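Local structure of endo-pectate lyase (Erwinia chrysanthemi, 3B4N) at residues A159-L164 and D173-D178; K202-V207 and K224-N229; G239-T244 and G248-S253. The protein cleaves polygalacturonan by calcium-dependent elimination and probably acts in endo mode on pectins as well, including highly methylated ones. All blocks are in the same frame, centred on the assembly; numbering follows the deposited sequence.

Contact 1 of 3, residues A159-L164 and D173-D178. With ZN (zinc ion), chain F; ZN (zinc ion), chain E; ZN (zinc ion), chain D.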
loop_
_atom_site.group_PDB
_atom_site.type_symbol
_atom_site.label_atom_id
_atom_site.label_comp_id
_atom_site.label_asym_id
_atom_site.label_seq_id
_atom_site.Cartn_x
_atom_site.Cartn_y
_atom_site.Cartn_z
ATOM N N ALA A 159 9.966 9.917 9.581
ATOM C CA ALA A 159 8.729 10.680 9.573
ATOM C C ALA A 159 7.529 9.897 9.063
ATOM O O ALA A 159 7.667 8.839 8.443
ATOM C CB ALA A 159 8.916 11.939 8.730
ATOM N N THR A 160 6.349 10.444 9.319
ATOM C CA THR A 160 5.100 9.825 8.903
ATOM C C THR A 160 4.288 10.776 8.044
ATOM O O THR A 160 4.234 11.976 8.313
ATOM C CB THR A 160 4.229 9.445 10.133
ATOM O OG1 THR A 160 4.894 8.430 10.889
ATOM C CG2 THR A 160 2.855 8.927 9.695
ATOM N N VAL A 161 3.677 10.249 6.990
ATOM C CA VAL A 161 2.804 11.049 6.154
ATOM C C VAL A 161 1.483 10.287 6.082
ATOM O O VAL A 161 1.471 9.053 6.007
ATOM C CB VAL A 161 3.377 11.265 4.732
ATOM C CG1 VAL A 161 3.539 9.936 4.004
ATOM C CG2 VAL A 161 2.457 12.191 3.953
ATOM N N LYS A 162 0.369 11.001 6.165
ATOM C CA LYS A 162 -0.918 10.324 6.082
ATOM C C LYS A 162 -1.964 11.093 5.310
ATOM O O LYS A 162 -1.883 12.317 5.182
ATOM C CB LYS A 162 -1.445 9.974 7.477
ATOM C CG LYS A 162 -1.623 11.130 8.427
ATOM C CD LYS A 162 -1.967 10.588 9.816
ATOM C CE LYS A 162 -2.150 11.681 10.842
ATOM N NZ LYS A 162 -2.396 11.085 12.191
ATOM N N ASN A 163 -2.924 10.348 4.765
ATOM C CA ASN A 163 -4.051 10.894 4.015
ATOM C C ASN A 163 -3.592 11.695 2.805
ATOM O O ASN A 163 -3.775 12.910 2.737
ATOM C CB ASN A 163 -4.890 11.786 4.935
ATOM C CG ASN A 163 -5.237 11.112 6.243
ATOM O OD1 ASN A 163 -5.099 11.707 7.313
ATOM N ND2 ASN A 163 -5.691 9.879 6.170
ATOM N N LEU A 164 -3.013 11.003 1.834
ATOM C CA LEU A 164 -2.497 11.660 0.644
ATOM C C LEU A 164 -2.852 10.856 -0.586
ATOM O O LEU A 164 -2.865 9.632 -0.541
ATOM C CB LEU A 164 -0.975 11.778 0.755
ATOM C CG LEU A 164 -0.184 12.385 -0.410
ATOM C CD1 LEU A 164 -0.502 13.875 -0.543
ATOM C CD2 LEU A 164 1.309 12.191 -0.153
ATOM N N ASP A 173 8.510 9.013 -8.716
ATOM C CA ASP A 173 9.123 7.926 -7.956
ATOM C C ASP A 173 8.510 7.756 -6.562
ATOM O O ASP A 173 9.198 7.422 -5.594
ATOM C CB ASP A 173 10.638 8.094 -7.837
ATOM C CG ASP A 173 11.325 6.795 -7.477
ATOM O OD1 ASP A 173 12.416 6.816 -6.883
ATOM O OD2 ASP A 173 10.764 5.731 -7.801
ATOM N N GLY A 174 7.215 8.028 -6.469
ATOM C CA GLY A 174 6.504 7.829 -5.217
ATOM C C GLY A 174 7.034 8.467 -3.952
ATOM O O GLY A 174 7.451 9.622 -3.949
ATOM N N ILE A 175 7.004 7.701 -2.866
ATOM C CA ILE A 175 7.430 8.186 -1.555
ATOM C C ILE A 175 8.663 7.455 -1.046
ATOM O O ILE A 175 8.685 6.231 -1.013
ATOM C CB ILE A 175 6.293 8.007 -0.523
ATOM C CG1 ILE A 175 5.029 8.708 -1.032
ATOM C CG2 ILE A 175 6.728 8.526 0.842
ATOM C CD1 ILE A 175 3.807 8.529 -0.132
ATOM N N HIS A 176 9.687 8.207 -0.647
ATOM C CA HIS A 176 10.914 7.616 -0.124
ATOM C C HIS A 176 11.019 7.664 1.387
ATOM O O HIS A 176 10.688 8.683 1.995
ATOM C CB HIS A 176 12.154 8.365 -0.621
ATOM C CG HIS A 176 12.571 8.028 -2.012
ATOM N ND1 HIS A 176 13.807 8.375 -2.511
ATOM C CD2 HIS A 176 11.914 7.411 -3.022
ATOM C CE1 HIS A 176 13.895 7.988 -3.771
ATOM N NE2 HIS A 176 12.759 7.401 -4.107
ATOM N N CYS A 177 11.448 6.560 1.988
ATOM C CA CYS A 177 11.752 6.560 3.409
ATOM C C CYS A 177 13.279 6.546 3.323
ATOM O O CYS A 177 13.888 5.508 3.059
ATOM C CB CYS A 177 11.277 5.301 4.110
ATOM S SG CYS A 177 11.848 5.230 5.843
ATOM N N ASP A 178 13.907 7.699 3.526
ATOM C CA ASP A 178 15.357 7.763 3.390
ATOM C C ASP A 178 16.228 7.643 4.634
ATOM O O ASP A 178 17.459 7.697 4.552
ATOM C CB ASP A 178 15.721 9.006 2.577
ATOM C CG ASP A 178 15.397 8.835 1.095
ATOM O OD1 ASP A 178 15.291 9.850 0.390
ATOM O OD2 ASP A 178 15.246 7.679 0.635
HETATM ZN ZN ZN F . 13.402 5.988 -5.572
HETATM ZN ZN ZN E . 15.354 9.424 -1.565
HETATM ZN ZN ZN D . 11.548 3.920 -7.459
HETATM O O HOH W 1 16.935 8.329 -2.166
HETATM O O HOH W 2 12.648 3.702 -5.999
HETATM O O HOH W 3 12.866 3.724 -8.891
#
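V161 and L164 meet I175 through methyl groups. V161 CG1 lies 4.4 Å from I175 CD1. L164 CD2 comes to the same I175 CD1, also at 4.4 Å. One methyl therefore serves both partners, and the touch is light. I175 CD1 gets there because the side chain runs out straight from CA (chi2 177°). No hydrogen bond joins the segments. All three residues are buried.

The other side of 173-178 carries zinc ions. H176 holds one zinc with each ring nitrogen. Its NE2 is 2.1 Å from the zinc of chain F. Its ND1 is 2.1 Å from the zinc of chain E. D173 OD1 and D178 OD1 lie in the plane of the imidazole at its edge, each bound to one of these zincs. D178 OD1 is 2.0 Å from the zinc of chain E, where a water also binds. D173 spreads its carboxylate over two metals. OD1 goes to the zinc of chain F, and OD2 is 2.0 Å from the zinc of chain D. A single water is shared by these two zincs, and D195 also binds the zinc of chain D.

Further out, L156 of strand 154-157 packs on both V161 and I175. C134 lies against V161 and L164, and I184 covers I175. C177 is tied to C182 by a disulfide. The apolar touch spans the interior of a right-handed parallel beta-helix, while strand 175-178 and D173, two residues before the strand, carry a row of zinc sites on the outside.

Contact 2 of 3, residues K202-V207 and K224-N229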
loop_
_atom_site.group_PDB
_atom_site.type_symbol
_atom_site.label_atom_id
_atom_site.label_comp_id
_atom_site.label_asym_id
_atom_site.label_seq_id
_atom_site.Cartn_x
_atom_site.Cartn_y
_atom_site.Cartn_z
ATOM N N LYS A 202 15.372 2.573 7.887
ATOM C CA LYS A 202 15.447 1.466 8.837
ATOM C C LYS A 202 14.189 0.606 8.819
ATOM O O LYS A 202 14.277 -0.612 8.641
ATOM C CB LYS A 202 15.702 2.006 10.252
ATOM C CG LYS A 202 16.067 0.948 11.280
ATOM C CD LYS A 202 17.399 0.278 10.974
ATOM C CE LYS A 202 17.803 -0.662 12.098
ATOM N NZ LYS A 202 18.920 -1.577 11.705
ATOM N N THR A 203 13.032 1.222 9.042
ATOM C CA THR A 203 11.761 0.502 8.984
ATOM C C THR A 203 10.751 1.377 8.267
ATOM O O THR A 203 10.513 2.514 8.672
ATOM C CB THR A 203 11.173 0.166 10.376
ATOM O OG1 THR A 203 12.108 -0.611 11.127
ATOM C CG2 THR A 203 9.908 -0.671 10.214
ATOM N N MET A 204 10.175 0.854 7.188
ATOM C CA MET A 204 9.156 1.577 6.431
ATOM C C MET A 204 7.849 0.793 6.597
ATOM O O MET A 204 7.756 -0.370 6.206
ATOM C CB MET A 204 9.555 1.686 4.954
ATOM C CG MET A 204 8.470 2.331 4.086
ATOM S SD MET A 204 8.979 2.577 2.373
ATOM C CE MET A 204 8.622 0.953 1.717
ATOM N N THR A 205 6.851 1.433 7.193
ATOM C CA THR A 205 5.571 0.787 7.453
ATOM C C THR A 205 4.447 1.375 6.618
ATOM O O THR A 205 4.251 2.591 6.615
ATOM C CB THR A 205 5.193 0.934 8.944
ATOM O OG1 THR A 205 6.235 0.376 9.751
ATOM C CG2 THR A 205 3.881 0.219 9.253
ATOM N N ILE A 206 3.730 0.511 5.897
ATOM C CA ILE A 206 2.587 0.916 5.082
ATOM C C ILE A 206 1.369 0.519 5.917
ATOM O O ILE A 206 1.199 -0.661 6.241
ATOM C CB ILE A 206 2.532 0.145 3.743
ATOM C CG1 ILE A 206 3.873 0.232 2.995
ATOM C CG2 ILE A 206 1.389 0.685 2.893
ATOM C CD1 ILE A 206 4.372 1.647 2.714
ATOM N N VAL A 207 0.543 1.500 6.276
ATOM C CA VAL A 207 -0.655 1.270 7.098
ATOM C C VAL A 207 -1.876 1.603 6.256
ATOM O O VAL A 207 -2.221 2.774 6.064
ATOM C CB VAL A 207 -0.646 2.157 8.374
ATOM C CG1 VAL A 207 -1.847 1.813 9.258
ATOM C CG2 VAL A 207 0.640 1.934 9.159
ATOM N N LYS A 224 7.242 -3.455 -9.443
ATOM C CA LYS A 224 7.046 -3.509 -8.001
ATOM C C LYS A 224 6.298 -2.330 -7.397
ATOM O O LYS A 224 6.313 -1.219 -7.920
ATOM C CB LYS A 224 8.396 -3.679 -7.286
ATOM C CG LYS A 224 9.233 -2.416 -7.140
ATOM C CD LYS A 224 9.666 -1.831 -8.477
ATOM C CE LYS A 224 10.672 -0.705 -8.259
ATOM N NZ LYS A 224 10.918 0.089 -9.499
ATOM N N VAL A 225 5.627 -2.604 -6.284
ATOM C CA VAL A 225 4.905 -1.584 -5.540
ATOM C C VAL A 225 5.886 -1.000 -4.521
ATOM O O VAL A 225 6.094 0.223 -4.470
ATOM C CB VAL A 225 3.693 -2.191 -4.804
ATOM C CG1 VAL A 225 3.026 -1.146 -3.932
ATOM C CG2 VAL A 225 2.690 -2.718 -5.834
ATOM N N LEU A 226 6.504 -1.881 -3.740
ATOM C CA LEU A 226 7.461 -1.474 -2.718
ATOM C C LEU A 226 8.882 -1.907 -3.083
ATOM O O LEU A 226 9.158 -3.097 -3.281
ATOM C CB LEU A 226 7.053 -2.069 -1.356
ATOM C CG LEU A 226 5.601 -1.792 -0.933
ATOM C CD1 LEU A 226 5.253 -2.577 0.335
ATOM C CD2 LEU A 226 5.399 -0.305 -0.712
ATOM N N GLN A 227 9.774 -0.923 -3.195
ATOM C CA GLN A 227 11.179 -1.173 -3.513
ATOM C C GLN A 227 11.955 -1.065 -2.203
ATOM O O GLN A 227 11.702 -0.168 -1.405
ATOM C CB GLN A 227 11.676 -0.132 -4.519
ATOM C CG GLN A 227 13.152 -0.245 -4.897
ATOM C CD GLN A 227 13.493 -1.546 -5.602
ATOM O OE1 GLN A 227 12.635 -2.192 -6.206
ATOM N NE2 GLN A 227 14.764 -1.927 -5.541
ATOM N N HIS A 228 12.896 -1.968 -1.984
ATOM C CA HIS A 228 13.642 -1.982 -0.726
ATOM C C HIS A 228 15.134 -2.067 -1.028
ATOM O O HIS A 228 15.625 -3.092 -1.527
ATOM C CB HIS A 228 13.131 -3.185 0.082
ATOM C CG HIS A 228 13.564 -3.215 1.512
ATOM N ND1 HIS A 228 12.828 -3.872 2.477
ATOM C CD2 HIS A 228 14.685 -2.769 2.129
ATOM C CE1 HIS A 228 13.483 -3.831 3.626
ATOM N NE2 HIS A 228 14.611 -3.168 3.442
ATOM N N ASN A 229 15.836 -0.972 -0.728
ATOM C CA ASN A 229 17.271 -0.837 -1.004
ATOM C C ASN A 229 18.200 -0.867 0.199
ATOM O O ASN A 229 19.338 -1.327 0.091
ATOM C CB ASN A 229 17.541 0.483 -1.735
ATOM C CG ASN A 229 16.753 0.627 -3.017
ATOM O OD1 ASN A 229 16.277 1.717 -3.339
ATOM N ND2 ASN A 229 16.621 -0.458 -3.762
#
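M204 and I206 meet L226 without any flat group between them. The nearby flat group is the imidazole of H228, and its partners lie elsewhere. W251 meets the ring with the two planes at about 80°. ND1 of H228 is hydrogen-bonded to W251 NE1, and NE2 to S233 OG. Bonds at both nitrogens fix the rotation of the ring.

The contact itself is aliphatic. L226 CD2 touches both partners. I206 CG1 is 4.0 Å from L226 CD2 and 4.1 Å from L226 CD1, and so faces the fork of the leucine. I206 CD1 follows, 4.1 Å from L226 CD2. I206 and L226 lie alongside with their tips pointing opposite ways. M204, two residues before I206 on the same strand, reaches in too. Its chain is extended as far as SD and then turns (chi3 84°). This puts CE 4.2 Å from L226 CD2.

The two strands belong to different faces of the right-handed parallel beta-helix. They face each other across its interior and run in opposite directions, with M204 nearest H228 and I206 nearest L226. The chain turns a corner at V225 and L226, just where L226 points inward.

I184 covers I206, A197 and N199 pack on M204, and L250 and W251 of strand 246-253 lie against L226. On the outer side, K224 NZ is hydrogen-bonded to D195 OD1, so this lysine reaches a zinc-binding aspartate.

Contact 3 of 3, residues G239-T244 and G248-S253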
loop_
_atom_site.group_PDB
_atom_site.type_symbol
_atom_site.label_atom_id
_atom_site.label_comp_id
_atom_site.label_asym_id
_atom_site.label_seq_id
_atom_site.Cartn_x
_atom_site.Cartn_y
_atom_site.Cartn_z
ATOM N N GLY A 239 -2.822 -3.107 8.033
ATOM C CA GLY A 239 -3.989 -2.263 7.840
ATOM C C GLY A 239 -4.768 -2.567 6.577
ATOM O O GLY A 239 -5.590 -1.766 6.140
ATOM N N ASN A 240 -4.514 -3.736 5.998
ATOM C CA ASN A 240 -5.176 -4.166 4.781
ATOM C C ASN A 240 -4.910 -3.288 3.570
ATOM O O ASN A 240 -5.826 -2.920 2.827
ATOM C CB ASN A 240 -6.682 -4.329 5.006
ATOM C CG ASN A 240 -7.320 -5.266 3.990
ATOM O OD1 ASN A 240 -6.643 -6.104 3.388
ATOM N ND2 ASN A 240 -8.627 -5.140 3.809
ATOM N N PHE A 241 -3.634 -2.951 3.394
ATOM C CA PHE A 241 -3.153 -2.204 2.230
ATOM C C PHE A 241 -3.731 -2.986 1.049
ATOM O O PHE A 241 -3.590 -4.208 0.974
ATOM C CB PHE A 241 -1.624 -2.265 2.236
ATOM C CG PHE A 241 -0.961 -1.650 1.035
ATOM C CD1 PHE A 241 -1.320 -0.386 0.575
ATOM C CD2 PHE A 241 0.096 -2.307 0.416
ATOM C CE1 PHE A 241 -0.632 0.218 -0.483
ATOM C CE2 PHE A 241 0.796 -1.707 -0.646
ATOM C CZ PHE A 241 0.429 -0.450 -1.087
ATOM N N THR A 242 -4.384 -2.284 0.133
ATOM C CA THR A 242 -5.042 -2.936 -0.989
ATOM C C THR A 242 -4.494 -2.554 -2.341
ATOM O O THR A 242 -4.318 -1.373 -2.635
ATOM C CB THR A 242 -6.540 -2.609 -0.963
ATOM O OG1 THR A 242 -7.102 -3.134 0.240
ATOM C CG2 THR A 242 -7.269 -3.204 -2.170
ATOM N N LEU A 243 -4.232 -3.569 -3.156
ATOM C CA LEU A 243 -3.740 -3.360 -4.507
ATOM C C LEU A 243 -4.895 -3.597 -5.461
ATOM O O LEU A 243 -5.610 -4.594 -5.341
ATOM C CB LEU A 243 -2.611 -4.338 -4.847
ATOM C CG LEU A 243 -1.354 -4.290 -3.974
ATOM C CD1 LEU A 243 -0.307 -5.199 -4.572
ATOM C CD2 LEU A 243 -0.832 -2.867 -3.869
ATOM N N THR A 244 -5.083 -2.676 -6.397
ATOM C CA THR A 244 -6.153 -2.802 -7.382
ATOM C C THR A 244 -5.548 -2.753 -8.777
ATOM O O THR A 244 -4.459 -2.220 -8.981
ATOM C CB THR A 244 -7.192 -1.665 -7.236
ATOM O OG1 THR A 244 -6.573 -0.404 -7.502
ATOM C CG2 THR A 244 -7.760 -1.645 -5.832
ATOM N N GLY A 248 2.898 -5.929 -10.762
ATOM C CA GLY A 248 4.028 -6.810 -10.996
ATOM C C GLY A 248 4.251 -7.608 -9.721
ATOM O O GLY A 248 4.076 -8.824 -9.698
ATOM N N LYS A 249 4.654 -6.925 -8.656
ATOM C CA LYS A 249 4.849 -7.582 -7.369
ATOM C C LYS A 249 4.685 -6.575 -6.248
ATOM O O LYS A 249 4.794 -5.369 -6.461
ATOM C CB LYS A 249 6.218 -8.268 -7.286
ATOM C CG LYS A 249 7.404 -7.380 -7.506
ATOM C CD LYS A 249 8.716 -8.144 -7.241
ATOM C CE LYS A 249 8.930 -9.308 -8.208
ATOM N NZ LYS A 249 9.142 -8.868 -9.621
ATOM N N LEU A 250 4.394 -7.069 -5.051
ATOM C CA LEU A 250 4.208 -6.190 -3.908
ATOM C C LEU A 250 5.518 -5.641 -3.372
ATOM O O LEU A 250 5.632 -4.442 -3.120
ATOM C CB LEU A 250 3.483 -6.939 -2.786
ATOM C CG LEU A 250 3.365 -6.229 -1.430
ATOM C CD1 LEU A 250 2.563 -4.934 -1.560
ATOM C CD2 LEU A 250 2.715 -7.179 -0.438
ATOM N N TRP A 251 6.515 -6.506 -3.221
ATOM C CA TRP A 251 7.788 -6.089 -2.638
ATOM C C TRP A 251 8.955 -6.823 -3.244
ATOM O O TRP A 251 8.885 -8.029 -3.498
ATOM C CB TRP A 251 7.743 -6.361 -1.129
ATOM C CG TRP A 251 9.025 -6.167 -0.371
ATOM C CD1 TRP A 251 9.432 -5.034 0.288
ATOM C CD2 TRP A 251 10.001 -7.172 -0.077
ATOM N NE1 TRP A 251 10.594 -5.284 0.986
ATOM C CE2 TRP A 251 10.963 -6.589 0.780
ATOM C CE3 TRP A 251 10.149 -8.515 -0.449
ATOM C CZ2 TRP A 251 12.060 -7.304 1.273
ATOM C CZ3 TRP A 251 11.243 -9.225 0.042
ATOM C CH2 TRP A 251 12.183 -8.617 0.894
ATOM N N ARG A 252 10.031 -6.084 -3.481
ATOM C CA ARG A 252 11.243 -6.673 -4.016
ATOM C C ARG A 252 12.472 -6.153 -3.291
ATOM O O ARG A 252 12.677 -4.940 -3.166
ATOM C CB ARG A 252 11.387 -6.363 -5.508
ATOM C CG ARG A 252 12.603 -7.016 -6.179
ATOM C CD ARG A 252 12.573 -8.547 -6.065
ATOM N NE ARG A 252 13.455 -9.197 -7.041
ATOM C CZ ARG A 252 14.626 -9.765 -6.760
ATOM N NH1 ARG A 252 15.343 -10.330 -7.730
ATOM N NH2 ARG A 252 15.082 -9.782 -5.515
ATOM N N SER A 253 13.266 -7.078 -2.775
ATOM C CA SER A 253 14.536 -6.719 -2.162
ATOM C C SER A 253 15.371 -6.460 -3.416
ATOM O O SER A 253 15.437 -7.312 -4.295
ATOM C CB SER A 253 15.113 -7.906 -1.406
ATOM O OG SER A 253 16.452 -7.643 -1.027
#
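F241 and L243 both close on one methyl, CD1 of L250. This apolar group makes the whole contact across the segments. All three residues are buried. L250 CD1 comes to the edge of the F241 ring, near its plane, and not over a face. It is 3.8 Å from F241 CE2 and 4.1 Å from F241 CD2. The two side chains pass in opposite directions. L243 meets the leucine at about a right angle, with L243 CD1 4.2 Å from L250 CD1. The CB of L250 does not point straight at strand 241-244. With CG anti to the backbone N (chi1 172°), the branch still swings inward to F241 and L243.

The polar bonds lie away from this apolar group. T242 OG1 donates to N240 O at 2.9 Å, within segment 239-244. The donor is tilted 30° from the carbonyl plane. N240 O also accepts from T72 OG1, so two hydroxyls grip this carbonyl.

Inside the beta-helix, A211 of strand 210-213 and V225 of strand 224-228 each pack on both F241 and L243. I277 of strand 276-284 covers L243, and backbone bonds to T272 join F241 and L243 to strand 271-274.

How the contacts relate
The three contacts follow one another along the chain and climb the interior of the beta-helix. Contacts 1 and 2 have centres about 10 Å apart and touch where C177 CB is 4.0 Å from M204 SD. Contacts 2 and 3 are about 9 Å apart between centres. Strands 224-228 and 246-253 are neighbours in one sheet, with a probable hydrogen bond of 2.8 Å from L226 N to L250 O. I206 CG2 also packs 3.7 Å from F241 CD1. Contacts 1 and 3 do not touch; their nearest atoms are about 9 Å apart. Contact 1 carries the zinc sites, whereas the side chain of L243 in contact 3 is about 11 Å from the calcium cofactor.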